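Local coordinates for glycosyl hydrolases family 31 family protein (Aspergillus niger, PDB 6DRU) that hydrolyses xyloglucan oligosaccharides as an alpha-xylosidase, releasing alpha-xylose from the glucose at their non-reducing end, at residues 260-265 / 301-306; 256-261 / 285-290; 277-282 / 316-321. All blocks are in the same frame, centred on the assembly; numbering follows the deposited sequence.

How the contacts relate
Following the chain from the N terminus, the loop after strand 252-254 comes first, and it serves two contacts. Its residues 256-261 meet 285-290 in contact 2, closing a loop around helix 262-274 and strand 281-284. Residues 260-265, overlapping that loop, close a longer one with 301-306 in contact 1. Contact 3 pairs 277-282 with 316-321, and its segments alternate with those of both other contacts. Contacts 1 and 2, with centres about 10 Å apart, also touch where Trp-302 and Val-265 pack on Tyr-259. Val-265 reaches Met-320 and Ile-282 of contact 3. Together the three tie successive beta-alpha units of the TIM barrel, from sheet to xylose pocket to glycan-bearing rim.

Contact 1. Residues 260-265 / 301-306; sequences ENQTEV and LWPNVA. With NAG (2-acetamido-2-deoxy-beta-D-glucopyranose), chain C; MAN (alpha-D-mannopyranose), chain D; BMA (beta-D-mannopyranose), chain B; NAG (2-acetamido-2-deoxy-beta-D-glucopyranose), chain E.
Gln-262 holds the 301-306 turn at two levels, by its backbone and by its tip. Its N donates to Leu-301 O at 2.9 Å, coming in nearly along the C=O axis. Its CB lies against Trp-302, 3.9 Å from CE3. With CG anti to the backbone N (chi1 172°) the chain runs out extended, and CD arrives beside the Asn-304 carbonyl. There OE1 accepts from Asn-304 N at 3.0 Å, with the donor in the amide plane on a lone pair and an N-H...O angle of 159°. The same oxygen lies against Pro-303 CD, and NE2 is hydrogen-bonded to Glu-266 of its own helix.

Next along, the Trp-302 indole takes the peptide joining Asn-261 to Gln-262 on one face: Asn-261 C and Gln-262 N both sit 3.5 Å above the ring plane, toward its rim. Val-265 meets the ring at its edge, CG2 lying 3.6 Å from CZ3.

Asn-261 has two jobs. Its OD1 caps helix 262-274 by accepting from Glu-264 N at 2.9 Å, while ND2 is bonded covalently to the first N-acetylglucosamine of a glycan. Glu-260 OE2 faces O2 of a beta-mannose, and Leu-301 lies beside the same sugar through CD2.

Gln-262 OE1, bonded to Asn-304 N, together with Gln-262 N, bonded to Leu-301 O, thus ties the turn before helix 305-316 to the start of helix 262-274, where the indole lies flat on the peptide. The N-linked asparagine is held by its own cap bond, which should restrict the direction in which its glycan leaves the protein.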
loop_
_atom_site.group_PDB
_atom_site.type_symbol
_atom_site.label_atom_id
_atom_site.label_comp_id
_atom_site.label_asym_id
_atom_site.label_seq_id
_atom_site.Cartn_x
_atom_site.Cartn_y
_atom_site.Cartn_z
ATOM N N GLU A 260 -45.555 -7.858 -14.369
ATOM C CA GLU A 260 -44.872 -9.109 -14.072
ATOM C C GLU A 260 -44.878 -10.109 -15.222
ATOM O O GLU A 260 -43.903 -10.852 -15.382
ATOM C CB GLU A 260 -45.496 -9.738 -12.822
ATOM C CG GLU A 260 -44.672 -10.834 -12.182
ATOM C CD GLU A 260 -45.155 -12.212 -12.567
ATOM O OE1 GLU A 260 -46.038 -12.303 -13.444
ATOM O OE2 GLU A 260 -44.652 -13.202 -11.996
ATOM N N ASN A 261 -45.939 -10.164 -16.025
ATOM C CA ASN A 261 -45.998 -11.102 -17.139
ATOM C C ASN A 261 -46.519 -10.385 -18.382
ATOM O O ASN A 261 -46.899 -9.212 -18.340
ATOM C CB ASN A 261 -46.855 -12.332 -16.797
ATOM C CG ASN A 261 -48.337 -12.010 -16.671
ATOM O OD1 ASN A 261 -49.003 -11.689 -17.655
ATOM N ND2 ASN A 261 -48.864 -12.120 -15.455
ATOM N N GLN A 262 -46.535 -11.115 -19.502
ATOM C CA GLN A 262 -46.897 -10.515 -20.782
ATOM C C GLN A 262 -48.365 -10.109 -20.815
ATOM O O GLN A 262 -48.710 -9.048 -21.353
ATOM C CB GLN A 262 -46.584 -11.480 -21.924
ATOM C CG GLN A 262 -47.097 -11.015 -23.277
ATOM C CD GLN A 262 -46.655 -11.913 -24.415
ATOM O OE1 GLN A 262 -45.735 -12.717 -24.267
ATOM N NE2 GLN A 262 -47.314 -11.781 -25.560
ATOM N N THR A 263 -49.246 -10.938 -20.254
ATOM C CA THR A 263 -50.674 -10.646 -20.331
ATOM C C THR A 263 -51.043 -9.419 -19.506
ATOM O O THR A 263 -51.940 -8.664 -19.894
ATOM C CB THR A 263 -51.474 -11.870 -19.873
ATOM O OG1 THR A 263 -51.434 -12.877 -20.892
ATOM C CG2 THR A 263 -52.924 -11.508 -19.572
ATOM N N GLU A 264 -50.328 -9.165 -18.409
ATOM C CA GLU A 264 -50.576 -7.946 -17.645
ATOM C C GLU A 264 -50.213 -6.706 -18.455
ATOM O O GLU A 264 -50.904 -5.682 -18.379
ATOM C CB GLU A 264 -49.795 -7.978 -16.332
ATOM C CG GLU A 264 -49.943 -6.719 -15.496
ATOM C CD GLU A 264 -49.253 -6.823 -14.151
ATOM O OE1 GLU A 264 -48.914 -7.954 -13.740
ATOM O OE2 GLU A 264 -49.064 -5.774 -13.499
ATOM N N VAL A 265 -49.136 -6.781 -19.240
ATOM C CA VAL A 265 -48.753 -5.655 -20.085
ATOM C C VAL A 265 -49.762 -5.461 -21.208
ATOM O O VAL A 265 -50.090 -4.328 -21.579
ATOM C CB VAL A 265 -47.326 -5.859 -20.625
ATOM C CG1 VAL A 265 -46.982 -4.793 -21.650
ATOM C CG2 VAL A 265 -46.327 -5.838 -19.481
ATOM N N LEU A 301 -42.881 -16.322 -18.390
ATOM C CA LEU A 301 -43.824 -15.241 -18.159
ATOM C C LEU A 301 -43.929 -14.263 -19.321
ATOM O O LEU A 301 -44.844 -13.431 -19.323
ATOM C CB LEU A 301 -43.446 -14.470 -16.886
ATOM C CG LEU A 301 -43.326 -15.341 -15.635
ATOM C CD1 LEU A 301 -42.382 -14.714 -14.618
ATOM C CD2 LEU A 301 -44.699 -15.580 -15.027
ATOM N N TRP A 302 -43.031 -14.338 -20.303
ATOM C CA TRP A 302 -43.071 -13.492 -21.496
ATOM C C TRP A 302 -42.897 -14.383 -22.720
ATOM O O TRP A 302 -41.864 -14.336 -23.399
ATOM C CB TRP A 302 -41.991 -12.411 -21.436
ATOM C CG TRP A 302 -41.934 -11.697 -20.117
ATOM C CD1 TRP A 302 -41.242 -12.083 -19.005
ATOM C CD2 TRP A 302 -42.598 -10.476 -19.771
ATOM N NE1 TRP A 302 -41.432 -11.177 -17.990
ATOM C CE2 TRP A 302 -42.261 -10.181 -18.434
ATOM C CE3 TRP A 302 -43.443 -9.604 -20.462
ATOM C CZ2 TRP A 302 -42.739 -9.050 -17.776
ATOM C CZ3 TRP A 302 -43.918 -8.482 -19.806
ATOM C CH2 TRP A 302 -43.565 -8.215 -18.478
ATOM N N PRO A 303 -43.905 -15.202 -23.037
ATOM C CA PRO A 303 -43.696 -16.253 -24.050
ATOM C C PRO A 303 -43.447 -15.728 -25.452
ATOM O O PRO A 303 -42.627 -16.300 -26.180
ATOM C CB PRO A 303 -44.994 -17.070 -23.972
ATOM C CG PRO A 303 -46.003 -16.123 -23.415
ATOM C CD PRO A 303 -45.257 -15.251 -22.456
ATOM N N ASN A 304 -44.125 -14.658 -25.860
ATOM C CA ASN A 304 -43.995 -14.104 -27.207
ATOM C C ASN A 304 -43.885 -12.590 -27.070
ATOM O O ASN A 304 -44.899 -11.887 -27.037
ATOM C CB ASN A 304 -45.184 -14.512 -28.078
ATOM C CG ASN A 304 -44.955 -14.235 -29.551
ATOM O OD1 ASN A 304 -44.097 -13.433 -29.923
ATOM N ND2 ASN A 304 -45.735 -14.894 -30.401
ATOM N N VAL A 305 -42.652 -12.083 -27.007
ATOM C CA VAL A 305 -42.470 -10.664 -26.721
ATOM C C VAL A 305 -42.587 -9.817 -27.981
ATOM O O VAL A 305 -42.886 -8.620 -27.888
ATOM C CB VAL A 305 -41.133 -10.405 -26.000
ATOM C CG1 VAL A 305 -40.895 -11.461 -24.922
ATOM C CG2 VAL A 305 -39.995 -10.367 -26.966
ATOM N N ALA A 306 -42.335 -10.391 -29.157
ATOM C CA ALA A 306 -42.577 -9.651 -30.391
ATOM C C ALA A 306 -44.066 -9.394 -30.586
ATOM O O ALA A 306 -44.460 -8.335 -31.090
ATOM C CB ALA A 306 -42.001 -10.408 -31.586
HETATM C C1 NAG C . -50.317 -12.357 -15.378
HETATM C C2 NAG C . -50.701 -13.357 -14.307
HETATM C C3 NAG C . -52.160 -13.369 -14.034
HETATM C C4 NAG C . -52.655 -11.964 -13.783
HETATM C C5 NAG C . -52.257 -11.073 -14.939
HETATM C C6 NAG C . -52.701 -9.652 -14.673
HETATM C C7 NAG C . -49.123 -15.213 -14.089
HETATM C C8 NAG C . -48.393 -14.419 -13.036
HETATM N N2 NAG C . -50.270 -14.652 -14.701
HETATM O O3 NAG C . -52.428 -14.208 -12.935
HETATM O O4 NAG C . -54.055 -11.983 -13.648
HETATM O O5 NAG C . -50.858 -11.095 -15.070
HETATM O O6 NAG C . -52.192 -9.234 -13.426
HETATM O O7 NAG C . -48.728 -16.318 -14.403
HETATM C C1 MAN D . -48.843 -19.123 -17.181
HETATM C C2 MAN D . -49.398 -19.624 -18.492
HETATM C C3 MAN D . -48.608 -19.019 -19.633
HETATM C C4 MAN D . -48.432 -17.524 -19.463
HETATM C C5 MAN D . -48.101 -17.151 -18.032
HETATM C C6 MAN D . -48.159 -15.646 -17.872
HETATM O O2 MAN D . -50.754 -19.256 -18.601
HETATM O O3 MAN D . -49.287 -19.267 -20.842
HETATM O O4 MAN D . -47.379 -17.098 -20.295
HETATM O O5 MAN D . -49.020 -17.731 -17.141
HETATM O O6 MAN D . -48.391 -15.022 -19.116
HETATM C C1 BMA B . -44.463 -16.603 -10.207
HETATM C C2 BMA B . -45.800 -15.871 -10.339
HETATM C C3 BMA B . -46.934 -16.892 -10.223
HETATM C C4 BMA B . -46.741 -18.070 -11.190
HETATM C C5 BMA B . -45.339 -18.670 -11.009
HETATM C C6 BMA B . -45.032 -19.774 -12.006
HETATM O O2 BMA B . -45.875 -15.301 -11.633
HETATM O O3 BMA B . -48.210 -16.296 -10.424
HETATM O O4 BMA B . -47.715 -19.069 -10.932
HETATM O O5 BMA B . -44.367 -17.626 -11.175
HETATM O O6 BMA B . -45.645 -19.445 -13.245
HETATM C C1 NAG E . -39.616 -15.480 -9.670
HETATM C C2 NAG E . -40.147 -16.458 -10.695
HETATM C C3 NAG E . -41.494 -16.076 -11.183
HETATM C C4 NAG E . -42.421 -15.838 -10.012
HETATM C C5 NAG E . -41.809 -14.778 -9.126
HETATM C C6 NAG E . -42.711 -14.484 -7.947
HETATM C C7 NAG E . -38.355 -17.614 -11.943
HETATM C C8 NAG E . -37.418 -17.663 -13.130
HETATM N N2 NAG E . -39.254 -16.525 -11.799
HETATM O O3 NAG E . -41.969 -17.079 -12.050
HETATM O O4 NAG E . -43.685 -15.418 -10.469
HETATM O O5 NAG E . -40.569 -15.253 -8.661
HETATM O O6 NAG E . -41.925 -14.305 -6.789
HETATM O O7 NAG E . -38.339 -18.504 -11.117
HETATM O O HOH W 1 -41.540 -11.043 -14.818
#

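Contact 2. Residues 256-261 / 285-290; sequences KLRYEN and DYQSWA. With NAG (2-acetamido-2-deoxy-beta-D-glucopyranose), chain C; XYS (alpha-D-xylopyranose), chain N; NAG (2-acetamido-2-deoxy-beta-D-glucopyranose), chain F; BMA (beta-D-mannopyranose), chain B.
One face of the Arg-258 guanidinium is covered by Gln-287 CB, 3.6 Å above the plane and over its centre, with the Gln-287 amide plane turned 73° away; a water lies in plane at the guanidinium edge. The Tyr-286 ring is sandwiched: Gln-287 CG covers the centre of one face, and C5 of the bound xylose rests on the opposite face, 3.6 Å above the plane and toward the rim. Leu-257 reaches the same ring obliquely, with CD1 3.8 Å from CE1.

The edge water accepts from Arg-258 NH1 at 2.9 Å and sits between the carbonyl oxygens of Tyr-259 and Tyr-286, so it bridges the two loops. A second water accepts from Tyr-259 N and donates to Lys-256 O, with a weak bond from Asp-285 N. Arg-258 CG stands between the backbone N and the carbonyl carbon (chi1 60°); from there the chain runs extended to NE, with CD 3.2 Å from Tyr-286 O. The peptide bond before Arg-258 is cis.

Asp-285 OD2 accepts from O4 of the xylose at 2.5 Å and packs on Leu-257 CG, 3.3 Å away. Asp-487, His-557 and Arg-470 are also hydrogen-bonded to the sugar, while Tyr-286 OH turns to the glucose unit beyond it.

Both segments are loops at the C-terminal ends of neighbouring parallel strands, 252-254 and 281-284, where a TIM barrel carries its active site. They lead on to helices 262-274 and 305-316; Tyr-259 packs on the first of these, and Asp-285 and Tyr-286 lie against Ser-323 of strand 319-328.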
loop_
_atom_site.group_PDB
_atom_site.type_symbol
_atom_site.label_atom_id
_atom_site.label_comp_id
_atom_site.label_asym_id
_atom_site.label_seq_id
_atom_site.Cartn_x
_atom_site.Cartn_y
_atom_site.Cartn_z
ATOM N N LYS A 256 -44.129 1.216 -13.345
ATOM C CA LYS A 256 -44.311 0.872 -11.941
ATOM C C LYS A 256 -43.441 -0.338 -11.636
ATOM O O LYS A 256 -42.820 -0.923 -12.526
ATOM C CB LYS A 256 -45.774 0.579 -11.599
ATOM C CG LYS A 256 -46.256 -0.788 -12.050
ATOM C CD LYS A 256 -47.538 -1.171 -11.331
ATOM C CE LYS A 256 -47.865 -2.640 -11.527
ATOM N NZ LYS A 256 -48.979 -3.078 -10.641
ATOM N N LEU A 257 -43.411 -0.710 -10.362
ATOM C CA LEU A 257 -42.750 -1.928 -9.908
ATOM C C LEU A 257 -43.846 -2.877 -9.427
ATOM O O LEU A 257 -44.348 -2.731 -8.309
ATOM C CB LEU A 257 -41.732 -1.625 -8.809
ATOM C CG LEU A 257 -40.687 -2.675 -8.402
ATOM C CD1 LEU A 257 -39.694 -2.067 -7.428
ATOM C CD2 LEU A 257 -41.293 -3.932 -7.789
ATOM N N ARG A 258 -44.224 -3.845 -10.262
ATOM C CA ARG A 258 -43.720 -4.018 -11.625
ATOM C C ARG A 258 -44.759 -4.782 -12.438
ATOM O O ARG A 258 -45.584 -5.501 -11.874
ATOM C CB ARG A 258 -42.385 -4.774 -11.634
ATOM C CG ARG A 258 -42.438 -6.166 -11.024
ATOM C CD ARG A 258 -41.048 -6.778 -10.944
ATOM N NE ARG A 258 -41.065 -8.130 -10.394
ATOM C CZ ARG A 258 -41.147 -9.235 -11.130
ATOM N NH1 ARG A 258 -41.223 -9.151 -12.453
ATOM N NH2 ARG A 258 -41.155 -10.426 -10.546
ATOM N N TYR A 259 -44.729 -4.632 -13.760
ATOM C CA TYR A 259 -45.576 -5.444 -14.625
ATOM C C TYR A 259 -44.899 -6.794 -14.831
ATOM O O TYR A 259 -43.806 -6.869 -15.404
ATOM C CB TYR A 259 -45.840 -4.730 -15.949
ATOM C CG TYR A 259 -46.459 -3.364 -15.750
ATOM C CD1 TYR A 259 -47.731 -3.233 -15.208
ATOM C CD2 TYR A 259 -45.770 -2.207 -16.088
ATOM C CE1 TYR A 259 -48.300 -1.990 -15.012
ATOM C CE2 TYR A 259 -46.333 -0.959 -15.897
ATOM C CZ TYR A 259 -47.596 -0.856 -15.357
ATOM O OH TYR A 259 -48.159 0.384 -15.168
ATOM N N GLU A 260 -45.555 -7.858 -14.369
ATOM C CA GLU A 260 -44.872 -9.109 -14.072
ATOM C C GLU A 260 -44.878 -10.109 -15.222
ATOM O O GLU A 260 -43.903 -10.852 -15.382
ATOM C CB GLU A 260 -45.496 -9.738 -12.822
ATOM C CG GLU A 260 -44.672 -10.834 -12.182
ATOM C CD GLU A 260 -45.155 -12.212 -12.567
ATOM O OE1 GLU A 260 -46.038 -12.303 -13.444
ATOM O OE2 GLU A 260 -44.652 -13.202 -11.996
ATOM N N ASN A 261 -45.939 -10.164 -16.025
ATOM C CA ASN A 261 -45.998 -11.102 -17.139
ATOM C C ASN A 261 -46.519 -10.385 -18.382
ATOM O O ASN A 261 -46.899 -9.212 -18.340
ATOM C CB ASN A 261 -46.855 -12.332 -16.797
ATOM C CG ASN A 261 -48.337 -12.010 -16.671
ATOM O OD1 ASN A 261 -49.003 -11.689 -17.655
ATOM N ND2 ASN A 261 -48.864 -12.120 -15.455
ATOM N N ASP A 285 -40.173 -3.430 -15.614
ATOM C CA ASP A 285 -39.145 -3.250 -14.596
ATOM C C ASP A 285 -38.260 -4.497 -14.509
ATOM O O ASP A 285 -38.259 -5.358 -15.393
ATOM C CB ASP A 285 -39.792 -2.904 -13.256
ATOM C CG ASP A 285 -38.842 -2.184 -12.313
ATOM O OD1 ASP A 285 -37.633 -2.108 -12.623
ATOM O OD2 ASP A 285 -39.303 -1.700 -11.258
ATOM N N TYR A 286 -37.491 -4.600 -13.427
ATOM C CA TYR A 286 -36.500 -5.655 -13.257
ATOM C C TYR A 286 -37.167 -6.953 -12.802
ATOM O O TYR A 286 -38.395 -7.078 -12.772
ATOM C CB TYR A 286 -35.403 -5.198 -12.294
ATOM C CG TYR A 286 -35.796 -5.053 -10.832
ATOM C CD1 TYR A 286 -37.100 -4.755 -10.448
ATOM C CD2 TYR A 286 -34.846 -5.203 -9.832
ATOM C CE1 TYR A 286 -37.441 -4.621 -9.112
ATOM C CE2 TYR A 286 -35.176 -5.067 -8.497
ATOM C CZ TYR A 286 -36.473 -4.778 -8.140
ATOM O OH TYR A 286 -36.802 -4.646 -6.810
ATOM N N GLN A 287 -36.344 -7.946 -12.454
ATOM C CA GLN A 287 -36.784 -9.268 -12.005
ATOM C C GLN A 287 -37.645 -9.982 -13.043
ATOM O O GLN A 287 -38.329 -10.959 -12.720
ATOM C CB GLN A 287 -37.526 -9.182 -10.667
ATOM C CG GLN A 287 -36.712 -8.554 -9.544
ATOM C CD GLN A 287 -35.518 -9.399 -9.138
ATOM O OE1 GLN A 287 -34.481 -9.392 -9.801
ATOM N NE2 GLN A 287 -35.661 -10.136 -8.043
ATOM N N SER A 288 -37.616 -9.519 -14.289
ATOM C CA SER A 288 -38.366 -10.128 -15.377
ATOM C C SER A 288 -37.545 -11.144 -16.158
ATOM O O SER A 288 -37.994 -11.613 -17.208
ATOM C CB SER A 288 -38.890 -9.044 -16.323
ATOM O OG SER A 288 -37.862 -8.128 -16.664
ATOM N N TRP A 289 -36.361 -11.495 -15.668
ATOM C CA TRP A 289 -35.466 -12.437 -16.320
ATOM C C TRP A 289 -35.420 -13.743 -15.539
ATOM O O TRP A 289 -35.878 -13.835 -14.397
ATOM C CB TRP A 289 -34.060 -11.842 -16.445
ATOM C CG TRP A 289 -33.601 -11.166 -15.188
ATOM C CD1 TRP A 289 -33.197 -11.769 -14.031
ATOM C CD2 TRP A 289 -33.504 -9.754 -14.960
ATOM N NE1 TRP A 289 -32.854 -10.820 -13.097
ATOM C CE2 TRP A 289 -33.033 -9.576 -13.643
ATOM C CE3 TRP A 289 -33.768 -8.625 -15.742
ATOM C CZ2 TRP A 289 -32.821 -8.314 -13.092
ATOM C CZ3 TRP A 289 -33.557 -7.374 -15.192
ATOM C CH2 TRP A 289 -33.087 -7.229 -13.880
ATOM N N ALA A 290 -34.848 -14.767 -16.174
ATOM C CA ALA A 290 -34.686 -16.051 -15.504
ATOM C C ALA A 290 -33.494 -16.037 -14.555
ATOM O O ALA A 290 -33.589 -16.539 -13.430
ATOM C CB ALA A 290 -34.539 -17.167 -16.538
HETATM C C1 NAG C . -50.317 -12.357 -15.378
HETATM C C2 NAG C . -50.701 -13.357 -14.307
HETATM C C3 NAG C . -52.160 -13.369 -14.034
HETATM C C4 NAG C . -52.655 -11.964 -13.783
HETATM C C5 NAG C . -52.257 -11.073 -14.939
HETATM C C6 NAG C . -52.701 -9.652 -14.673
HETATM C C7 NAG C . -49.123 -15.213 -14.089
HETATM C C8 NAG C . -48.393 -14.419 -13.036
HETATM N N2 NAG C . -50.270 -14.652 -14.701
HETATM O O3 NAG C . -52.428 -14.208 -12.935
HETATM O O4 NAG C . -54.055 -11.983 -13.648
HETATM O O5 NAG C . -50.858 -11.095 -15.070
HETATM O O6 NAG C . -52.192 -9.234 -13.426
HETATM O O7 NAG C . -48.728 -16.318 -14.403
HETATM C C1 XYS N . -34.083 0.065 -8.389
HETATM C C2 XYS N . -34.596 1.211 -9.230
HETATM C C3 XYS N . -36.107 1.148 -9.279
HETATM C C4 XYS N . -36.544 -0.225 -9.738
HETATM C C5 XYS N . -35.870 -1.278 -8.886
HETATM O O1 XYS N . -34.622 0.161 -7.091
HETATM O O2 XYS N . -34.184 2.434 -8.669
HETATM O O3 XYS N . -36.594 2.122 -10.173
HETATM O O4 XYS N . -37.941 -0.340 -9.603
HETATM O O5 XYS N . -34.467 -1.153 -8.981
HETATM C C1 NAG F . -35.018 -13.977 -7.586
HETATM C C2 NAG F . -36.084 -14.585 -6.695
HETATM C C3 NAG F . -37.097 -15.411 -7.406
HETATM C C4 NAG F . -37.499 -14.818 -8.739
HETATM C C5 NAG F . -36.271 -14.433 -9.527
HETATM C C6 NAG F . -36.676 -13.846 -10.860
HETATM C C7 NAG F . -35.060 -14.863 -4.465
HETATM C C8 NAG F . -34.361 -15.748 -3.454
HETATM N N2 NAG F . -35.431 -15.394 -5.727
HETATM O O3 NAG F . -38.223 -15.578 -6.574
HETATM O O4 NAG F . -38.240 -15.771 -9.463
HETATM O O5 NAG F . -35.562 -13.479 -8.781
HETATM O O6 NAG F . -35.722 -12.892 -11.268
HETATM O O7 NAG F . -35.304 -13.705 -4.195
HETATM C C1 BMA B . -44.463 -16.603 -10.207
HETATM C C2 BMA B . -45.800 -15.871 -10.339
HETATM C C3 BMA B . -46.934 -16.892 -10.223
HETATM C C4 BMA B . -46.741 -18.070 -11.190
HETATM C C5 BMA B . -45.339 -18.670 -11.009
HETATM C C6 BMA B . -45.032 -19.774 -12.006
HETATM O O2 BMA B . -45.875 -15.301 -11.633
HETATM O O3 BMA B . -48.210 -16.296 -10.424
HETATM O O4 BMA B . -47.715 -19.069 -10.932
HETATM O O5 BMA B . -44.367 -17.626 -11.175
HETATM O O6 BMA B . -45.645 -19.445 -13.245
HETATM O O HOH W 2 -42.987 -2.667 -14.839
HETATM O O HOH W 3 -41.035 -6.874 -14.217
#

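Contact 3. Residues 277-282 / 316-321; sequences IPVSMI and TGAEMM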
loop_
_atom_site.group_PDB
_atom_site.type_symbol
_atom_site.label_atom_id
_atom_site.label_comp_id
_atom_site.label_asym_id
_atom_site.label_seq_id
_atom_site.Cartn_x
_atom_site.Cartn_y
_atom_site.Cartn_z
ATOM N N ILE A 277 -57.169 7.071 -23.167
ATOM C CA ILE A 277 -56.174 7.855 -22.439
ATOM C C ILE A 277 -54.833 7.687 -23.145
ATOM O O ILE A 277 -54.380 6.545 -23.320
ATOM C CB ILE A 277 -56.078 7.432 -20.967
ATOM C CG1 ILE A 277 -57.440 7.557 -20.284
ATOM C CG2 ILE A 277 -55.038 8.271 -20.240
ATOM C CD1 ILE A 277 -57.421 7.200 -18.815
ATOM N N PRO A 278 -54.174 8.768 -23.559
ATOM C CA PRO A 278 -52.924 8.623 -24.314
ATOM C C PRO A 278 -51.757 8.211 -23.429
ATOM O O PRO A 278 -51.632 8.646 -22.281
ATOM C CB PRO A 278 -52.708 10.020 -24.904
ATOM C CG PRO A 278 -53.383 10.933 -23.938
ATOM C CD PRO A 278 -54.572 10.178 -23.406
ATOM N N VAL A 279 -50.898 7.361 -23.985
ATOM C CA VAL A 279 -49.658 6.940 -23.339
ATOM C C VAL A 279 -48.611 6.742 -24.429
ATOM O O VAL A 279 -48.911 6.223 -25.510
ATOM C CB VAL A 279 -49.862 5.665 -22.487
ATOM C CG1 VAL A 279 -50.370 4.510 -23.339
ATOM C CG2 VAL A 279 -48.574 5.283 -21.772
ATOM N N SER A 280 -47.384 7.185 -24.155
ATOM C CA SER A 280 -46.325 7.168 -25.157
ATOM C C SER A 280 -45.310 6.048 -24.971
ATOM O O SER A 280 -44.685 5.632 -25.952
ATOM C CB SER A 280 -45.589 8.511 -25.171
ATOM O OG SER A 280 -46.418 9.546 -25.668
ATOM N N MET A 281 -45.130 5.539 -23.754
ATOM C CA MET A 281 -44.143 4.494 -23.525
ATOM C C MET A 281 -44.556 3.661 -22.319
ATOM O O MET A 281 -44.974 4.205 -21.293
ATOM C CB MET A 281 -42.743 5.082 -23.310
ATOM C CG MET A 281 -41.614 4.125 -23.666
ATOM S SD MET A 281 -40.048 4.533 -22.874
ATOM C CE MET A 281 -39.561 5.993 -23.783
ATOM N N ILE A 282 -44.435 2.342 -22.457
ATOM C CA ILE A 282 -44.734 1.386 -21.396
ATOM C C ILE A 282 -43.417 0.761 -20.953
ATOM O O ILE A 282 -42.627 0.314 -21.793
ATOM C CB ILE A 282 -45.712 0.306 -21.890
ATOM C CG1 ILE A 282 -47.094 0.906 -22.172
ATOM C CG2 ILE A 282 -45.824 -0.818 -20.871
ATOM C CD1 ILE A 282 -47.976 1.057 -20.969
ATOM N N THR A 316 -52.210 1.351 -28.435
ATOM C CA THR A 316 -51.876 2.676 -27.937
ATOM C C THR A 316 -50.843 3.417 -28.773
ATOM O O THR A 316 -50.660 4.623 -28.563
ATOM C CB THR A 316 -51.359 2.590 -26.491
ATOM O OG1 THR A 316 -50.132 1.848 -26.466
ATOM C CG2 THR A 316 -52.380 1.902 -25.597
ATOM N N GLY A 317 -50.157 2.745 -29.695
ATOM C CA GLY A 317 -49.051 3.353 -30.403
ATOM C C GLY A 317 -47.816 3.600 -29.567
ATOM O O GLY A 317 -46.845 4.168 -30.080
ATOM N N ALA A 318 -47.816 3.186 -28.304
ATOM C CA ALA A 318 -46.705 3.459 -27.410
ATOM C C ALA A 318 -45.529 2.538 -27.705
ATOM O O ALA A 318 -45.700 1.388 -28.121
ATOM C CB ALA A 318 -47.140 3.292 -25.954
ATOM N N GLU A 319 -44.325 3.063 -27.500
ATOM C CA GLU A 319 -43.138 2.229 -27.533
ATOM C C GLU A 319 -42.957 1.539 -26.184
ATOM O O GLU A 319 -43.693 1.787 -25.226
ATOM C CB GLU A 319 -41.908 3.058 -27.894
ATOM C CG GLU A 319 -41.905 3.553 -29.332
ATOM C CD GLU A 319 -40.652 3.148 -30.085
ATOM O OE1 GLU A 319 -40.519 1.955 -30.432
ATOM O OE2 GLU A 319 -39.800 4.029 -30.336
ATOM N N MET A 320 -41.960 0.664 -26.106
ATOM C CA MET A 320 -41.728 -0.124 -24.906
ATOM C C MET A 320 -40.292 0.035 -24.427
ATOM O O MET A 320 -39.378 0.297 -25.214
ATOM C CB MET A 320 -42.035 -1.608 -25.145
ATOM C CG MET A 320 -43.485 -1.883 -25.504
ATOM S SD MET A 320 -44.035 -3.499 -24.928
ATOM C CE MET A 320 -43.896 -3.286 -23.155
ATOM N N MET A 321 -40.112 -0.125 -23.116
ATOM C CA MET A 321 -38.809 -0.070 -22.471
ATOM C C MET A 321 -38.699 -1.219 -21.481
ATOM O O MET A 321 -39.666 -1.541 -20.785
ATOM C CB MET A 321 -38.591 1.270 -21.750
ATOM C CG MET A 321 -37.289 1.350 -20.970
ATOM S SD MET A 321 -36.988 2.963 -20.224
ATOM C CE MET A 321 -36.539 3.927 -21.666
#
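Met-281 reaches across to Glu-319 and Met-321 through a chain that stays extended as far as SD: CG is anti to the backbone N (chi1 -155°) and rests 3.5 Å from Glu-319 O, and SD then lands 3.7 Å from Met-321 CB. In Ile-282 the group anti to the backbone N is CG2, and this branch touches Met-320 CE at 3.9 Å; the Met-320 chain bends at chi2 and again at chi3 (64°), the second bend placing CE. The Ile-282 and Met-320 side chains lie side by side, pointing the same way. Farther back, Val-279 CG1 meets Thr-316 CB at 3.8 Å, the two side chains crossing at a slant.

The backbones run parallel. Glu-319 N donates to Ser-280 O at 3.0 Å. Ile-282 then makes two bonds to the neighbouring strand, its N donating to Glu-319 O at 2.9 Å and its O accepting from Met-321 N at the same length. CA-H...O contacts accompany these bonds. Ala-318 CB lies over the Ser-280 carbonyl, 3.4 Å from its oxygen.

Just before the strand, Thr-316 OG1 accepts from Ala-318 N in an ST turn and is also hydrogen-bonded to Val-312 O. Between them Gly-317 takes a positive phi as the chain leaves helix 305-316.

Ile-282 and Met-320 face helix 262-274, through Leu-268 and Val-265, while Met-281 and Glu-319 turn to Phe-248. Strand 281-284, helix 305-316 and strand 319-328 form a beta-alpha-beta unit with adjacent parallel strands, the repeating element of the TIM barrel of family 31 glycosidases.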